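Local coordinates for protein glucanase (Clostridium thermocellum, PDB 5GXX) that probably hydrolyses internal beta-1,4-glucosidic bonds of cellulose as a cellulosomal endoglucanase of glycoside hydrolase family 9, at residues 16-21 against 410-415; 42-47 against 99-104; 63-68 against 149-154. The protein carries 1 engineered substitution. All blocks are in the same frame, centred on the assembly; numbering follows the deposited sequence.

In the fold
All three contacts belong to the family 9 catalytic domain, whose helices form an (alpha/alpha)6 barrel. The segments come in the order 16-21, 42-47, 63-68, 99-104, 149-154 and 410-415, so contact 1 closes a long loop that encloses contacts 2 and 3, while those two cross each other. The centres of contacts 1 and 2 lie about 19 Å apart, those of contacts 1 and 3 about 15 Å, and those of contacts 2 and 3 about 16 Å. Helix 58-75 ties contact 3 to contact 1, where S64 OG probably hydrogen-bonds C412 O; L99 of helix 85-101 packs on A151. The chain's early helices are thereby joined to one another and to its late helix 412-429.

Contact 1 (16-21 against 410-415); sequences YFYECQ and VACDYN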
# COMPACT_ATOMS: atom_id res chain seq x y z
N TYR A 16 -15.39 42.00 9.10
CA TYR A 16 -14.57 41.39 8.04
C TYR A 16 -14.54 39.88 8.20
O TYR A 16 -14.50 39.16 7.20
CB TYR A 16 -13.16 41.99 8.07
CG TYR A 16 -12.13 41.35 7.16
CD1 TYR A 16 -11.34 40.28 7.60
CD2 TYR A 16 -11.93 41.82 5.86
CE1 TYR A 16 -10.37 39.72 6.79
CE2 TYR A 16 -10.93 41.29 5.03
CZ TYR A 16 -10.17 40.24 5.51
OH TYR A 16 -9.20 39.67 4.73
N PHE A 17 -14.55 39.40 9.45
CA PHE A 17 -14.68 37.96 9.68
C PHE A 17 -15.76 37.31 8.81
O PHE A 17 -15.50 36.26 8.21
CB PHE A 17 -14.90 37.67 11.18
CG PHE A 17 -15.30 36.24 11.46
CD1 PHE A 17 -14.38 35.21 11.43
CD2 PHE A 17 -16.62 35.95 11.76
CE1 PHE A 17 -14.74 33.88 11.69
CE2 PHE A 17 -17.01 34.63 12.07
CZ PHE A 17 -16.08 33.59 12.02
N TYR A 18 -16.94 37.92 8.73
CA TYR A 18 -18.01 37.31 7.95
C TYR A 18 -17.66 37.17 6.47
O TYR A 18 -18.10 36.22 5.82
CB TYR A 18 -19.34 38.04 8.15
CG TYR A 18 -19.85 37.82 9.55
CD1 TYR A 18 -20.55 36.66 9.88
CD2 TYR A 18 -19.58 38.74 10.57
CE1 TYR A 18 -20.97 36.42 11.18
CE2 TYR A 18 -20.01 38.52 11.87
CZ TYR A 18 -20.70 37.36 12.16
OH TYR A 18 -21.18 37.13 13.43
N GLU A 19 -16.85 38.07 5.92
CA GLU A 19 -16.40 37.90 4.53
C GLU A 19 -15.48 36.69 4.35
O GLU A 19 -15.43 36.06 3.29
CB GLU A 19 -15.72 39.17 4.03
CG GLU A 19 -16.74 40.28 3.88
CD GLU A 19 -16.16 41.64 3.53
OE1 GLU A 19 -15.19 41.74 2.77
OE2 GLU A 19 -16.71 42.63 4.05
N CYS A 20 -14.73 36.35 5.39
CA CYS A 20 -13.92 35.13 5.39
C CYS A 20 -14.80 33.86 5.36
O CYS A 20 -14.33 32.79 4.96
CB CYS A 20 -13.05 35.09 6.63
SG CYS A 20 -11.84 36.41 6.71
N GLN A 21 -16.05 34.00 5.78
CA GLN A 21 -16.97 32.86 5.91
C GLN A 21 -17.85 32.67 4.69
O GLN A 21 -18.65 31.73 4.65
CB GLN A 21 -17.88 33.05 7.13
CG GLN A 21 -17.14 33.15 8.46
CD GLN A 21 -16.37 31.89 8.80
OE1 GLN A 21 -15.19 31.80 8.53
NE2 GLN A 21 -17.08 30.89 9.32
N VAL A 410 -13.92 29.05 16.31
CA VAL A 410 -14.40 30.33 15.78
C VAL A 410 -15.72 30.06 15.07
O VAL A 410 -15.92 28.96 14.53
CB VAL A 410 -13.36 30.97 14.80
CG1 VAL A 410 -12.13 31.46 15.57
CG2 VAL A 410 -12.99 30.00 13.68
N ALA A 411 -16.65 31.00 15.07
CA ALA A 411 -17.94 30.73 14.41
C ALA A 411 -18.74 32.00 14.19
O ALA A 411 -18.55 33.01 14.87
CB ALA A 411 -18.74 29.72 15.24
N CYS A 412 -19.67 31.92 13.25
CA CYS A 412 -20.63 33.00 13.01
C CYS A 412 -21.28 33.48 14.30
O CYS A 412 -21.33 34.69 14.55
CB CYS A 412 -21.71 32.56 12.02
SG CYS A 412 -21.13 32.27 10.33
N ASP A 413 -21.80 32.56 15.11
CA ASP A 413 -22.55 32.96 16.29
C ASP A 413 -21.62 33.55 17.37
O ASP A 413 -22.05 34.37 18.18
CB ASP A 413 -23.37 31.79 16.83
CG ASP A 413 -22.54 30.84 17.68
OD1 ASP A 413 -21.77 30.04 17.10
OD2 ASP A 413 -22.69 30.88 18.92
N TYR A 414 -20.34 33.17 17.35
CA TYR A 414 -19.36 33.71 18.30
C TYR A 414 -19.21 35.20 18.03
O TYR A 414 -19.09 36.00 18.96
CB TYR A 414 -18.00 33.04 18.08
CG TYR A 414 -17.82 31.68 18.72
CD1 TYR A 414 -18.90 30.85 18.98
CD2 TYR A 414 -16.54 31.22 19.00
CE1 TYR A 414 -18.72 29.59 19.53
CE2 TYR A 414 -16.35 29.97 19.57
CZ TYR A 414 -17.44 29.17 19.85
OH TYR A 414 -17.29 27.91 20.39
N ASN A 415 -19.20 35.59 16.76
CA ASN A 415 -18.99 37.00 16.40
C ASN A 415 -20.23 37.87 16.44
O ASN A 415 -20.12 39.09 16.42
CB ASN A 415 -18.30 37.12 15.03
CG ASN A 415 -16.79 37.20 15.13
OD1 ASN A 415 -16.15 36.37 15.79
ND2 ASN A 415 -16.20 38.22 14.51
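The phenol of Y18 reaches across to segment 410-415 and gives its hydroxyl hydrogen to the carbonyl of C412, OH to O 2.7 Å, arriving in the carbonyl plane on a lone pair with a C=O...OH angle of 143°. The same hydroxyl lies 3.3 Å from CB of N415; Y18 and N415 run antiparallel alongside each other, ring and amide planes nearly perpendicular. On the same ring, CE1 touches CB of C412 at 4.0 Å, and F17 CD2 stands over the centre of one face. The N415 amide leans over the rim of one F17 face, its plane 31° from the ring, with OD1 above it and ND2 3.6 Å from F17 CD2; Q21 CG lies over the rim of the opposite face. With CG anti to the backbone nitrogen (chi1 169°), the F17 ring projects from helix 7-20 until CE2 comes 3.6 Å from A411 O, and the backbone N of C412 lies at the ring edge, in its plane. This joins the first helix of the family 9 (alpha/alpha)6 barrel to the start of its late helix 412-429; the side chain of A411 is about 6 Å from a bound Tris, which may mark a pocket. N415 ND2 donates to G386 O and A14 O and OD1 accepts from L388 N, fixing the amide at its tilt. Q21 is likewise fixed, through H363 and A51 O.

Contact 2 (42-47 against 99-104); sequences DEVLGG and LVACDR
E43 and R104 meet through a long salt bridge, OE2 to NH2 3.4 Å, whose hydrogen bond is weak although fairly straight at 158°. A water bridges the same pair: it donates to OE2 of E43 at 3.0 Å and accepts from NE of R104 at 2.7 Å, so one carboxylate oxygen is joined to two nitrogens of the guanidinium, once directly and once through the water. The carboxylate oxygen and the water both lie at the guanidinium edge, but the carboxylate plane is turned 66° from that of the arginine, which excludes a flat two-pronged pairing. On the far side of the group, NH1 of R104 returns to its own chain and donates to D103 O at 2.9 Å, from above the carbonyl plane, and to A101 O at 3.0 Å. The arginine chain is bent at chi2 (-64°), which turns it back toward these carbonyls; with NH1 and NE both engaged, the rotation of the group is well defined. Beyond the charges, V44 carries the packing. Its CG1, anti to the backbone nitrogen, presses on CB of A101 at 3.7 Å and on SG of C102 at 4.0 Å, while CG2 lies 3.9 Å from R104 NH2, so this one valine touches both the apolar and the charged part of the contact. V109 of strand 108-112 lies against both V44 and R104. The polar pair sits at the more exposed border and the valine is buried. In the family 9 barrel this is a peripheral junction, where the loop following helix 7-20 is fastened to segment 99-104 beside a small three-stranded antiparallel sheet.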
# COMPACT_ATOMS: atom_id res chain seq x y z
N ASP A 42 -23.40 23.59 -4.50
CA ASP A 42 -24.38 23.52 -3.43
C ASP A 42 -25.80 23.77 -3.93
O ASP A 42 -26.03 24.53 -4.87
CB ASP A 42 -24.05 24.52 -2.32
CG ASP A 42 -22.91 24.06 -1.44
OD1 ASP A 42 -22.39 22.93 -1.62
OD2 ASP A 42 -22.53 24.86 -0.55
N GLU A 43 -26.76 23.12 -3.28
CA GLU A 43 -28.17 23.25 -3.65
C GLU A 43 -28.69 24.68 -3.51
O GLU A 43 -29.51 25.15 -4.31
CB GLU A 43 -29.02 22.29 -2.83
CG GLU A 43 -30.53 22.36 -3.10
CD GLU A 43 -30.91 21.82 -4.47
OE1 GLU A 43 -30.09 21.11 -5.09
OE2 GLU A 43 -32.03 22.11 -4.94
N VAL A 44 -28.23 25.36 -2.46
CA VAL A 44 -28.49 26.79 -2.28
C VAL A 44 -27.14 27.48 -2.16
O VAL A 44 -26.29 27.09 -1.35
CB VAL A 44 -29.31 27.08 -1.01
CG1 VAL A 44 -29.63 28.56 -0.92
CG2 VAL A 44 -30.58 26.25 -1.00
N LEU A 45 -26.95 28.50 -2.99
CA LEU A 45 -25.67 29.20 -3.07
C LEU A 45 -25.57 30.33 -2.06
O LEU A 45 -26.58 30.79 -1.53
CB LEU A 45 -25.48 29.75 -4.49
CG LEU A 45 -25.44 28.69 -5.59
CD1 LEU A 45 -25.43 29.39 -6.94
CD2 LEU A 45 -24.20 27.84 -5.41
N GLY A 46 -24.34 30.77 -1.82
CA GLY A 46 -24.05 31.86 -0.89
C GLY A 46 -24.21 31.49 0.57
O GLY A 46 -24.13 30.31 0.93
N GLY A 47 -24.47 32.50 1.40
CA GLY A 47 -24.57 32.29 2.84
C GLY A 47 -23.19 32.06 3.45
O GLY A 47 -22.17 32.23 2.77
N LEU A 99 -31.00 33.04 3.05
CA LEU A 99 -32.18 32.54 3.75
C LEU A 99 -33.41 32.58 2.83
O LEU A 99 -34.20 31.64 2.82
CB LEU A 99 -32.47 33.33 5.02
CG LEU A 99 -31.35 33.32 6.07
CD1 LEU A 99 -31.80 34.05 7.34
CD2 LEU A 99 -30.94 31.88 6.38
N VAL A 100 -33.53 33.65 2.05
CA VAL A 100 -34.57 33.74 1.01
C VAL A 100 -34.43 32.62 -0.02
O VAL A 100 -35.44 31.98 -0.39
CB VAL A 100 -34.62 35.14 0.35
CG1 VAL A 100 -35.54 35.19 -0.90
CG2 VAL A 100 -35.13 36.16 1.35
N ALA A 101 -33.20 32.37 -0.47
CA ALA A 101 -32.96 31.35 -1.49
C ALA A 101 -33.26 29.93 -1.02
O ALA A 101 -33.42 29.02 -1.84
CB ALA A 101 -31.55 31.47 -2.07
N CYS A 102 -33.36 29.73 0.29
CA CYS A 102 -33.67 28.42 0.88
C CYS A 102 -35.16 28.05 0.82
O CYS A 102 -35.51 26.92 1.14
CB CYS A 102 -33.28 28.39 2.35
SG CYS A 102 -31.49 28.24 2.60
N ASP A 103 -36.02 28.99 0.42
CA ASP A 103 -37.46 28.74 0.38
C ASP A 103 -37.82 27.57 -0.53
O ASP A 103 -37.37 27.52 -1.67
CB ASP A 103 -38.19 29.99 -0.12
CG ASP A 103 -39.70 29.81 -0.18
OD1 ASP A 103 -40.29 29.21 0.74
OD2 ASP A 103 -40.28 30.31 -1.16
N ARG A 104 -38.63 26.64 -0.02
CA ARG A 104 -39.20 25.57 -0.85
C ARG A 104 -40.71 25.50 -0.61
O ARG A 104 -41.34 24.46 -0.79
CB ARG A 104 -38.51 24.22 -0.58
CG ARG A 104 -37.01 24.13 -0.92
CD ARG A 104 -36.76 24.30 -2.41
NE ARG A 104 -35.37 24.19 -2.84
CZ ARG A 104 -34.51 25.20 -2.97
NH1 ARG A 104 -34.83 26.46 -2.64
NH2 ARG A 104 -33.29 24.93 -3.41
O HOH W 1 -34.62 21.66 -3.40

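Contact 3 (63-68 against 149-154); sequences YSAAML and AAALAV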
# COMPACT_ATOMS: atom_id res chain seq x y z
N TYR A 63 -29.47 32.93 13.21
CA TYR A 63 -29.33 33.60 14.51
C TYR A 63 -28.32 34.73 14.35
O TYR A 63 -28.56 35.86 14.79
CB TYR A 63 -28.88 32.62 15.60
CG TYR A 63 -28.23 33.32 16.78
CD1 TYR A 63 -29.00 33.82 17.82
CD2 TYR A 63 -26.84 33.49 16.82
CE1 TYR A 63 -28.42 34.48 18.90
CE2 TYR A 63 -26.24 34.16 17.91
CZ TYR A 63 -27.05 34.66 18.92
OH TYR A 63 -26.51 35.31 20.01
N SER A 64 -27.20 34.39 13.72
CA SER A 64 -26.10 35.34 13.53
C SER A 64 -26.58 36.53 12.71
O SER A 64 -26.34 37.68 13.06
CB SER A 64 -24.85 34.71 12.90
OG SER A 64 -24.33 33.65 13.69
N ALA A 65 -27.25 36.26 11.60
CA ALA A 65 -27.84 37.34 10.80
C ALA A 65 -28.82 38.21 11.59
O ALA A 65 -28.76 39.44 11.51
CB ALA A 65 -28.53 36.75 9.57
N ALA A 66 -29.69 37.59 12.38
CA ALA A 66 -30.63 38.33 13.23
C ALA A 66 -29.89 39.27 14.19
O ALA A 66 -30.27 40.42 14.38
CB ALA A 66 -31.54 37.39 14.00
N MET A 67 -28.81 38.77 14.79
CA MET A 67 -28.04 39.60 15.73
C MET A 67 -27.29 40.72 15.02
O MET A 67 -27.21 41.81 15.58
CB MET A 67 -27.05 38.72 16.46
CG MET A 67 -27.66 37.69 17.38
SD MET A 67 -28.74 38.40 18.61
CE MET A 67 -27.60 39.20 19.75
N LEU A 68 -26.79 40.49 13.80
CA LEU A 68 -26.23 41.59 13.00
C LEU A 68 -27.30 42.64 12.69
O LEU A 68 -27.01 43.84 12.74
CB LEU A 68 -25.57 41.09 11.72
CG LEU A 68 -24.33 40.21 11.88
CD1 LEU A 68 -23.60 40.06 10.54
CD2 LEU A 68 -23.35 40.70 12.95
N ALA A 149 -37.07 33.35 10.00
CA ALA A 149 -38.08 34.40 9.95
C ALA A 149 -37.63 35.65 10.71
O ALA A 149 -37.79 36.76 10.22
CB ALA A 149 -39.39 33.92 10.53
N ALA A 150 -37.09 35.45 11.91
CA ALA A 150 -36.66 36.55 12.76
C ALA A 150 -35.56 37.36 12.08
O ALA A 150 -35.59 38.59 12.09
CB ALA A 150 -36.16 36.01 14.10
N ALA A 151 -34.59 36.65 11.50
CA ALA A 151 -33.47 37.30 10.81
C ALA A 151 -33.97 38.17 9.68
O ALA A 151 -33.56 39.32 9.50
CB ALA A 151 -32.50 36.26 10.29
N LEU A 152 -34.92 37.62 8.93
CA LEU A 152 -35.51 38.38 7.83
C LEU A 152 -36.41 39.53 8.29
O LEU A 152 -36.48 40.58 7.63
CB LEU A 152 -36.23 37.44 6.86
CG LEU A 152 -35.27 36.55 6.06
CD1 LEU A 152 -35.99 35.32 5.51
CD2 LEU A 152 -34.57 37.32 4.93
N ALA A 153 -37.05 39.37 9.44
CA ALA A 153 -37.88 40.44 9.98
C ALA A 153 -37.02 41.63 10.37
O ALA A 153 -37.23 42.75 9.91
CB ALA A 153 -38.71 39.94 11.15
N VAL A 154 -36.05 41.42 11.25
CA VAL A 154 -35.16 42.54 11.56
C VAL A 154 -34.39 43.07 10.34
O VAL A 154 -34.26 44.29 10.18
CB VAL A 154 -34.24 42.23 12.76
CG1 VAL A 154 -33.29 41.04 12.49
CG2 VAL A 154 -33.49 43.48 13.17
O HOH W 2 -31.20 40.63 10.10
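A66 and A151 bring helices 58-75 and 142-158 into backbone contact: the segment axes approach to 7.9 Å, and the CA atoms of A66 and A151 are 3.9 Å apart. The methyl of A66 settles over the backbone of the partner, with CB 3.7 Å from A151 CA, and in return CB of A151 lies 3.7 Å from A66 N. Each small bump thus fills the shallow hollow beside the other. A65 CB closes one flank against A151 CB at 4.1 Å. One turn on, V154 supplies the larger bump: its CG1, placed between the backbone nitrogen and carbonyl carbon (chi1 63°), lies 3.6 Å from A66 O. The helices run nearly parallel, crossing at 23°, consistent with neighbouring helices of one layer in an (alpha/alpha)6 barrel. W203 and W207 of helix 198-212 lie against A150 and V154 respectively. A water donates to A151 O at 2.8 Å and to A65 O, bridging two carbonyl oxygens, both acceptors, from the two helices. With no hydrogen bond passing directly between the segments, the contact depends on close apolar fit, supplemented by this single water bridge.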